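Local coordinates for protein NAGD (Escherichia coli, PDB 2C4N) that dephosphorylates nucleotides, probably over a broad range of phosphorylated substrates, as a magnesium-dependent phosphatase of the HAD superfamily, at residues A25-G30 with A245-I250; T205-G210 with T217-S222. All coordinates share one frame; numbering follows the deposited sequence.

Contact 1 (A25-G30 with A245-I250); sequences AEFLHG and AEIDVI
Phe27 lays the outer end of its ring against Ile247 and Ile250, two branched residues of the C-terminal tail. CE1 meets both the branch point and the methyl branch of Ile247, lying 3.8 Å from its CG2. One bond further round the ring, CZ comes 3.9 Å from Ile247 CD1, so that CB, CG2 and CD1 of Ile247 all touch this one corner of the ring. The two side chains cross obliquely. Ile250 approaches differently, at about a right angle, and brings just the tip of its chain, with CD1 4.0 Å from Phe27 CE1 and equally far from CZ. Phe27 reaches the tail because its CG stands anti to the backbone N (chi1 174°), which carries the ring outward from helix 24-33. With an alanine here, the CE1 and CZ contacts would be gone, and a gap would probably open between helix and tail in which both isoleucine side chains could shift. The pairing is wholly apolar, and the polar end of the chain is held separately: Ile250 O, part of the terminal carboxylate, accepts a hydrogen bond from Lys34 NZ. Phe27 also packs on Cys8 and Ile250 on Val6, both of strand 5-9, while Ile247 leans on Tyr241. The side chain of Phe27 is about 13 Å from the bound magnesium ion, so the contact is structural packing, in which the chain's last residues close over the first helix and one face of the parallel sheet in the Rossmann-like HAD core.

Contact 2 (T205-G210 with T217-S222); sequences TDILAG and TILVLS. With PO4 (phosphate ion), chain C.
The peptide group joining Ile218 to Leu219 carries the CD1 methyl of Ile207 over one face, 3.9 Å from Ile218 O. Backbone bonds of Ile218 to Ile198 and Gly200, and of Leu219 to Trp239 and Tyr241, tie this part of the strand into the sheet on its two sides. Ile207 reaches onto the helix-facing side of the strand, between Thr217 and Leu219. Its CG1 meets Leu219 CD1 at 4.0 Å, the two chains at about a right angle, and its CG2 rests near Thr217 CB and OG1. With CG1 beside the backbone N (chi1 -47°) and chi2 at -58°, the CD1 end is turned onto the strand. Further along the helix, Gly210 C lies 4.1 Å from Thr217 CG2 of the strand; a side-chain carbon at Gly210 would come very near that methyl. Helix and strand run antiparallel at 172°, their axes 8.5 Å apart, as in a beta-alpha-beta crossover. Thr205 OG1 donates a 2.7 Å hydrogen bond to O4 of a phosphate ion, probably from the crystallisation liquor. Apolar packing thus seats the helix, while Thr205 grips an anion near its start, consistent with its predicted substrate-binding role, and Asp206 salt-bridges Lys176, the ion's other partner named here.

In the fold
Both contacts pack against the parallel sheet of the HAD core, on opposite faces of strand 216-220. Contact 2 is buried and local, joining helix 203-212 to the next strand. Contact 1 is partly buried, further from the chain's centre, and brings together residues from near the two ends of the chain. Ile218 links them: it points away from helix 203-212, and its CD1 packs 3.8 Å from Val249 CG2, while Ile247 also rests on it and on Val220. Side-chain packing dominates across both, yet contact 2 borders the phosphate and metal site, whereas contact 1 ends at the terminal carboxylate.

Contact 1 (A25-G30 with A245-I250)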
# COMPACT_ATOMS: atom_id res chain seq x y z
N ALA A 25 36.74 6.78 -17.46
CA ALA A 25 37.77 7.81 -17.37
C ALA A 25 37.76 8.74 -18.59
O ALA A 25 37.72 9.96 -18.45
CB ALA A 25 39.15 7.16 -17.21
N GLU A 26 37.79 8.15 -19.78
CA GLU A 26 37.79 8.91 -21.02
C GLU A 26 36.51 9.75 -21.16
O GLU A 26 36.55 10.89 -21.62
CB GLU A 26 37.91 7.97 -22.22
CG GLU A 26 38.14 8.68 -23.54
CD GLU A 26 39.48 9.40 -23.60
OE1 GLU A 26 39.71 10.31 -22.76
OE2 GLU A 26 40.30 9.07 -24.48
N PHE A 27 35.39 9.17 -20.76
CA PHE A 27 34.10 9.86 -20.83
C PHE A 27 34.14 11.13 -19.98
O PHE A 27 33.81 12.22 -20.46
CB PHE A 27 32.99 8.94 -20.33
CG PHE A 27 31.65 9.60 -20.22
CD1 PHE A 27 30.99 10.08 -21.35
CD2 PHE A 27 31.03 9.74 -18.98
CE1 PHE A 27 29.74 10.69 -21.25
CE2 PHE A 27 29.77 10.34 -18.87
CZ PHE A 27 29.13 10.82 -20.01
N LEU A 28 34.54 10.98 -18.72
CA LEU A 28 34.60 12.12 -17.81
C LEU A 28 35.63 13.16 -18.22
O LEU A 28 35.35 14.36 -18.19
CB LEU A 28 34.89 11.62 -16.39
CG LEU A 28 33.79 10.73 -15.78
CD1 LEU A 28 34.18 10.34 -14.36
CD2 LEU A 28 32.47 11.47 -15.78
N HIS A 29 36.83 12.71 -18.59
CA HIS A 29 37.88 13.63 -19.00
C HIS A 29 37.44 14.44 -20.22
O HIS A 29 37.77 15.62 -20.34
CB HIS A 29 39.18 12.88 -19.31
CG HIS A 29 39.81 12.26 -18.10
ND1 HIS A 29 40.01 12.95 -16.92
CD2 HIS A 29 40.31 11.02 -17.89
CE1 HIS A 29 40.59 12.16 -16.04
NE2 HIS A 29 40.79 10.98 -16.60
N GLY A 30 36.70 13.80 -21.12
CA GLY A 30 36.22 14.50 -22.30
C GLY A 30 35.30 15.64 -21.92
O GLY A 30 35.37 16.73 -22.50
N ALA A 245 30.81 4.63 -22.74
CA ALA A 245 31.83 4.56 -23.78
C ALA A 245 31.37 5.04 -25.16
O ALA A 245 32.17 5.59 -25.92
CB ALA A 245 32.36 3.14 -23.89
N GLU A 246 30.10 4.84 -25.48
CA GLU A 246 29.58 5.26 -26.78
C GLU A 246 28.85 6.60 -26.77
O GLU A 246 28.41 7.07 -27.82
CB GLU A 246 28.66 4.19 -27.37
CG GLU A 246 29.34 2.87 -27.67
CD GLU A 246 28.45 1.94 -28.47
OE1 GLU A 246 27.21 2.11 -28.42
OE2 GLU A 246 28.99 1.03 -29.15
N ILE A 247 28.71 7.22 -25.60
CA ILE A 247 28.02 8.50 -25.54
C ILE A 247 28.86 9.55 -26.26
O ILE A 247 30.01 9.79 -25.89
CB ILE A 247 27.80 8.97 -24.07
CG1 ILE A 247 26.86 8.02 -23.34
CG2 ILE A 247 27.21 10.38 -24.05
CD1 ILE A 247 26.65 8.38 -21.87
N ASP A 248 28.30 10.18 -27.29
CA ASP A 248 29.01 11.22 -28.03
C ASP A 248 28.08 12.34 -28.48
O ASP A 248 28.37 13.04 -29.46
CB ASP A 248 29.73 10.61 -29.25
CG ASP A 248 28.78 10.05 -30.28
OD1 ASP A 248 27.54 10.14 -30.08
OD2 ASP A 248 29.26 9.52 -31.30
N VAL A 249 26.98 12.51 -27.77
CA VAL A 249 26.02 13.57 -28.07
C VAL A 249 26.29 14.75 -27.14
O VAL A 249 25.57 15.74 -27.14
CB VAL A 249 24.55 13.10 -27.88
CG1 VAL A 249 24.20 12.00 -28.87
CG2 VAL A 249 24.34 12.63 -26.46
N ILE A 250 27.36 14.62 -26.35
CA ILE A 250 27.77 15.66 -25.42
C ILE A 250 28.95 16.42 -26.01
O ILE A 250 30.10 16.06 -25.68
CB ILE A 250 28.17 15.08 -24.05
CG1 ILE A 250 27.03 14.21 -23.50
CG2 ILE A 250 28.48 16.22 -23.07
CD1 ILE A 250 27.26 13.71 -22.07
OXT ILE A 250 28.72 17.35 -26.79

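Contact 2 (T205-G210 with T217-S222)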
# COMPACT_ATOMS: atom_id res chain seq x y z
N THR A 205 14.70 5.93 -11.38
CA THR A 205 15.29 6.92 -10.49
C THR A 205 16.02 8.03 -11.25
O THR A 205 15.61 9.18 -11.21
CB THR A 205 16.25 6.25 -9.47
OG1 THR A 205 17.33 5.61 -10.15
CG2 THR A 205 15.49 5.20 -8.65
N ASP A 206 17.10 7.69 -11.96
CA ASP A 206 17.84 8.70 -12.71
C ASP A 206 16.99 9.31 -13.82
O ASP A 206 16.86 10.53 -13.93
CB ASP A 206 19.08 8.08 -13.37
CG ASP A 206 19.98 7.39 -12.39
OD1 ASP A 206 20.51 8.08 -11.49
OD2 ASP A 206 20.15 6.16 -12.52
N ILE A 207 16.39 8.45 -14.63
CA ILE A 207 15.60 8.92 -15.75
C ILE A 207 14.31 9.61 -15.33
O ILE A 207 13.99 10.69 -15.84
CB ILE A 207 15.29 7.75 -16.71
CG1 ILE A 207 16.58 6.96 -16.98
CG2 ILE A 207 14.73 8.29 -18.02
CD1 ILE A 207 17.73 7.79 -17.57
N LEU A 208 13.57 9.01 -14.40
CA LEU A 208 12.33 9.59 -13.92
C LEU A 208 12.57 10.98 -13.32
O LEU A 208 11.84 11.92 -13.61
CB LEU A 208 11.68 8.67 -12.87
CG LEU A 208 10.39 9.17 -12.20
CD1 LEU A 208 9.31 9.42 -13.24
CD2 LEU A 208 9.93 8.13 -11.18
N ALA A 209 13.60 11.10 -12.49
CA ALA A 209 13.91 12.39 -11.87
C ALA A 209 14.33 13.42 -12.91
O ALA A 209 13.85 14.55 -12.91
CB ALA A 209 15.01 12.22 -10.83
N GLY A 210 15.23 13.02 -13.81
CA GLY A 210 15.69 13.94 -14.84
C GLY A 210 14.53 14.44 -15.69
O GLY A 210 14.41 15.64 -15.96
N THR A 217 17.67 13.20 -21.07
CA THR A 217 18.17 12.03 -20.36
C THR A 217 18.85 11.01 -21.24
O THR A 217 18.47 10.80 -22.39
CB THR A 217 17.01 11.32 -19.63
OG1 THR A 217 16.02 10.94 -20.58
CG2 THR A 217 16.37 12.25 -18.59
N ILE A 218 19.87 10.36 -20.69
CA ILE A 218 20.59 9.31 -21.39
C ILE A 218 20.63 8.09 -20.49
O ILE A 218 21.14 8.14 -19.38
CB ILE A 218 22.05 9.69 -21.71
CG1 ILE A 218 22.09 10.89 -22.66
CG2 ILE A 218 22.77 8.50 -22.37
CD1 ILE A 218 23.50 11.34 -23.02
N LEU A 219 20.06 6.99 -20.98
CA LEU A 219 20.06 5.76 -20.21
C LEU A 219 21.19 4.86 -20.70
O LEU A 219 21.31 4.63 -21.90
CB LEU A 219 18.73 5.01 -20.40
CG LEU A 219 18.66 3.59 -19.80
CD1 LEU A 219 18.52 3.66 -18.28
CD2 LEU A 219 17.47 2.85 -20.39
N VAL A 220 22.02 4.36 -19.79
CA VAL A 220 23.05 3.42 -20.18
C VAL A 220 22.53 2.07 -19.71
O VAL A 220 21.79 2.01 -18.73
CB VAL A 220 24.44 3.73 -19.54
CG1 VAL A 220 25.04 4.95 -20.18
CG2 VAL A 220 24.30 3.92 -18.03
N LEU A 221 22.90 1.01 -20.41
CA LEU A 221 22.43 -0.33 -20.09
C LEU A 221 23.43 -1.15 -19.28
O LEU A 221 23.30 -2.36 -19.14
CB LEU A 221 22.11 -1.06 -21.40
CG LEU A 221 21.12 -0.33 -22.33
CD1 LEU A 221 21.07 -1.03 -23.68
CD2 LEU A 221 19.75 -0.28 -21.67
N SER A 222 24.42 -0.46 -18.72
CA SER A 222 25.46 -1.11 -17.93
C SER A 222 25.08 -1.36 -16.48
O SER A 222 25.89 -1.90 -15.72
CB SER A 222 26.73 -0.26 -17.99
OG SER A 222 26.45 1.09 -17.63
P PO4 C . 19.32 4.45 -7.21
O1 PO4 C . 20.65 4.50 -6.55
O2 PO4 C . 19.04 3.06 -7.65
O3 PO4 C . 18.28 4.89 -6.26
O4 PO4 C . 19.32 5.35 -8.39